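Local coordinates for protein superoxide dismutase 1 (Perkinsus marinus, PDB 2CW2) that probably converts superoxide radicals into hydrogen peroxide and oxygen, using a bound iron ion, as a member of the iron/manganese superoxide dismutase family, at residues G31-P36 / K82-I87. Numbering follows the deposited sequence.
Sequences GPFQCP and KTLEQI
The ring of F33 reaches across from the N-terminal loop to the start of helix 84-90, where it meets the aliphatic ends of L84 and I87. CD1 of F33 lies 3.7 Å from CD1 of L84, and the two side chains run past one another in opposite senses, the leucine methyl meeting ring atoms CD1 and CE1 obliquely. Leucine suits this place because its branched apolar end can touch both the F33 ring and V102 of helix 93-110. The side chains of F33 and I87 come at each other from opposite directions, and I87 CD1 lies 4.0 Å from F33 CZ. With CG1 anti to its carbonyl carbon (chi1 -59°) and CD1 extended beyond it, isoleucine is long enough to reach the ring from nearly one turn further along the helix. A large flat apolar group suits the loop position, because its length bridges the backbones, whose CA atoms at F33 and L84 are 8.8 Å apart.

The polar contribution comes from the backbone: K82 O sits in the plane of the ring at its edge, 3.4 Å from F33 CZ, where the slightly positive C-H rim suits a carbonyl oxygen. No hydrogen bond joins the segments. Within 82-87, OE1 of Q86 accepts a nearly straight bond (172°) from N of the N-cap residue T83, 2.9 Å away: one half of a capping box, in which a glutamine carbonyl takes up an N-H at the helix start.

F33 also packs on L69 of helix 51-73, and I87 on A99 of helix 93-110. The contact thus joins the loop on the first long helix of the alpha-hairpin domain, characteristic of iron/manganese superoxide dismutases, to the short helix on the second.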
loop_
_atom_site.group_PDB
_atom_site.type_symbol
_atom_site.label_atom_id
_atom_site.label_comp_id
_atom_site.label_asym_id
_atom_site.label_seq_id
_atom_site.Cartn_x
_atom_site.Cartn_y
_atom_site.Cartn_z
ATOM N N GLY A 31 22.224 -14.349 8.067
ATOM C CA GLY A 31 22.850 -13.639 6.979
ATOM C C GLY A 31 22.423 -14.354 5.717
ATOM O O GLY A 31 21.546 -15.218 5.761
ATOM N N PRO A 32 23.047 -14.023 4.602
ATOM C CA PRO A 32 24.161 -13.071 4.557
ATOM C C PRO A 32 23.786 -11.584 4.574
ATOM O O PRO A 32 24.655 -10.767 4.879
ATOM C CB PRO A 32 24.808 -13.398 3.210
ATOM C CG PRO A 32 23.660 -13.791 2.369
ATOM C CD PRO A 32 22.742 -14.574 3.273
ATOM N N PHE A 33 22.554 -11.225 4.223
ATOM C CA PHE A 33 22.171 -9.825 4.210
ATOM C C PHE A 33 21.850 -9.396 5.631
ATOM O O PHE A 33 21.407 -10.213 6.447
ATOM C CB PHE A 33 20.965 -9.589 3.273
ATOM C CG PHE A 33 21.247 -9.908 1.854
ATOM C CD1 PHE A 33 21.905 -8.993 1.040
ATOM C CD2 PHE A 33 20.887 -11.136 1.331
ATOM C CE1 PHE A 33 22.183 -9.292 -0.285
ATOM C CE2 PHE A 33 21.165 -11.449 0.001
ATOM C CZ PHE A 33 21.811 -10.519 -0.810
ATOM N N GLN A 34 22.116 -8.134 5.946
ATOM C CA GLN A 34 21.802 -7.618 7.267
ATOM C C GLN A 34 20.975 -6.357 7.175
ATOM O O GLN A 34 20.976 -5.653 6.165
ATOM C CB GLN A 34 23.067 -7.335 8.090
ATOM C CG GLN A 34 24.070 -8.472 8.151
ATOM C CD GLN A 34 23.606 -9.671 8.971
ATOM O OE1 GLN A 34 22.849 -9.531 9.940
ATOM N NE2 GLN A 34 24.083 -10.860 8.596
ATOM N N CYS A 35 20.276 -6.076 8.255
ATOM C CA CYS A 35 19.469 -4.865 8.349
ATOM C C CYS A 35 20.278 -3.871 9.170
ATOM O O CYS A 35 20.429 -4.048 10.387
ATOM C CB CYS A 35 18.145 -5.208 9.038
ATOM S SG CYS A 35 17.027 -3.809 9.241
ATOM N N PRO A 36 20.802 -2.831 8.512
ATOM C CA PRO A 36 21.656 -1.838 9.186
ATOM C C PRO A 36 20.870 -1.132 10.277
ATOM O O PRO A 36 19.662 -0.888 10.099
ATOM C CB PRO A 36 22.019 -0.834 8.076
ATOM C CG PRO A 36 21.521 -1.399 6.815
ATOM C CD PRO A 36 20.566 -2.522 7.097
ATOM N N LYS A 82 24.673 -11.817 -5.148
ATOM C CA LYS A 82 24.404 -10.485 -5.684
ATOM C C LYS A 82 24.173 -9.423 -4.614
ATOM O O LYS A 82 23.556 -9.676 -3.575
ATOM C CB LYS A 82 23.185 -10.515 -6.617
ATOM C CG LYS A 82 23.365 -11.396 -7.838
ATOM C CD LYS A 82 22.314 -11.096 -8.891
ATOM C CE LYS A 82 22.642 -11.781 -10.223
ATOM N NZ LYS A 82 21.468 -11.732 -11.178
ATOM N N THR A 83 24.651 -8.221 -4.917
ATOM C CA THR A 83 24.444 -7.067 -4.065
ATOM C C THR A 83 22.983 -6.710 -4.226
ATOM O O THR A 83 22.349 -7.113 -5.212
ATOM C CB THR A 83 25.339 -5.919 -4.557
ATOM O OG1 THR A 83 26.719 -6.235 -4.251
ATOM C CG2 THR A 83 25.118 -4.697 -3.751
ATOM N N LEU A 84 22.443 -5.999 -3.250
ATOM C CA LEU A 84 21.065 -5.523 -3.341
ATOM C C LEU A 84 20.842 -4.824 -4.674
ATOM O O LEU A 84 19.845 -5.060 -5.347
ATOM C CB LEU A 84 20.830 -4.522 -2.230
ATOM C CG LEU A 84 20.054 -4.905 -0.970
ATOM C CD1 LEU A 84 19.929 -6.395 -0.637
ATOM C CD2 LEU A 84 20.490 -4.044 0.222
ATOM N N GLU A 85 21.781 -3.951 -5.038
ATOM C CA GLU A 85 21.718 -3.188 -6.285
ATOM C C GLU A 85 21.690 -4.087 -7.513
ATOM O O GLU A 85 21.008 -3.786 -8.491
ATOM C CB GLU A 85 22.932 -2.258 -6.387
ATOM C CG GLU A 85 22.779 -0.945 -5.638
ATOM C CD GLU A 85 23.709 -0.852 -4.453
ATOM O OE1 GLU A 85 24.025 -1.919 -3.873
ATOM O OE2 GLU A 85 24.132 0.274 -4.109
ATOM N N GLN A 86 22.441 -5.185 -7.480
ATOM C CA GLN A 86 22.415 -6.108 -8.625
ATOM C C GLN A 86 21.073 -6.830 -8.719
ATOM O O GLN A 86 20.581 -7.118 -9.819
ATOM C CB GLN A 86 23.571 -7.112 -8.554
ATOM C CG GLN A 86 24.919 -6.481 -8.858
ATOM C CD GLN A 86 26.082 -7.370 -8.497
ATOM O OE1 GLN A 86 26.027 -8.103 -7.506
ATOM N NE2 GLN A 86 27.154 -7.313 -9.304
ATOM N N ILE A 87 20.486 -7.146 -7.568
ATOM C CA ILE A 87 19.174 -7.785 -7.574
ATOM C C ILE A 87 18.108 -6.789 -8.066
ATOM O O ILE A 87 17.170 -7.140 -8.808
ATOM C CB ILE A 87 18.814 -8.326 -6.158
ATOM C CG1 ILE A 87 19.869 -9.341 -5.672
ATOM C CG2 ILE A 87 17.413 -8.897 -6.151
ATOM C CD1 ILE A 87 19.711 -9.771 -4.187
#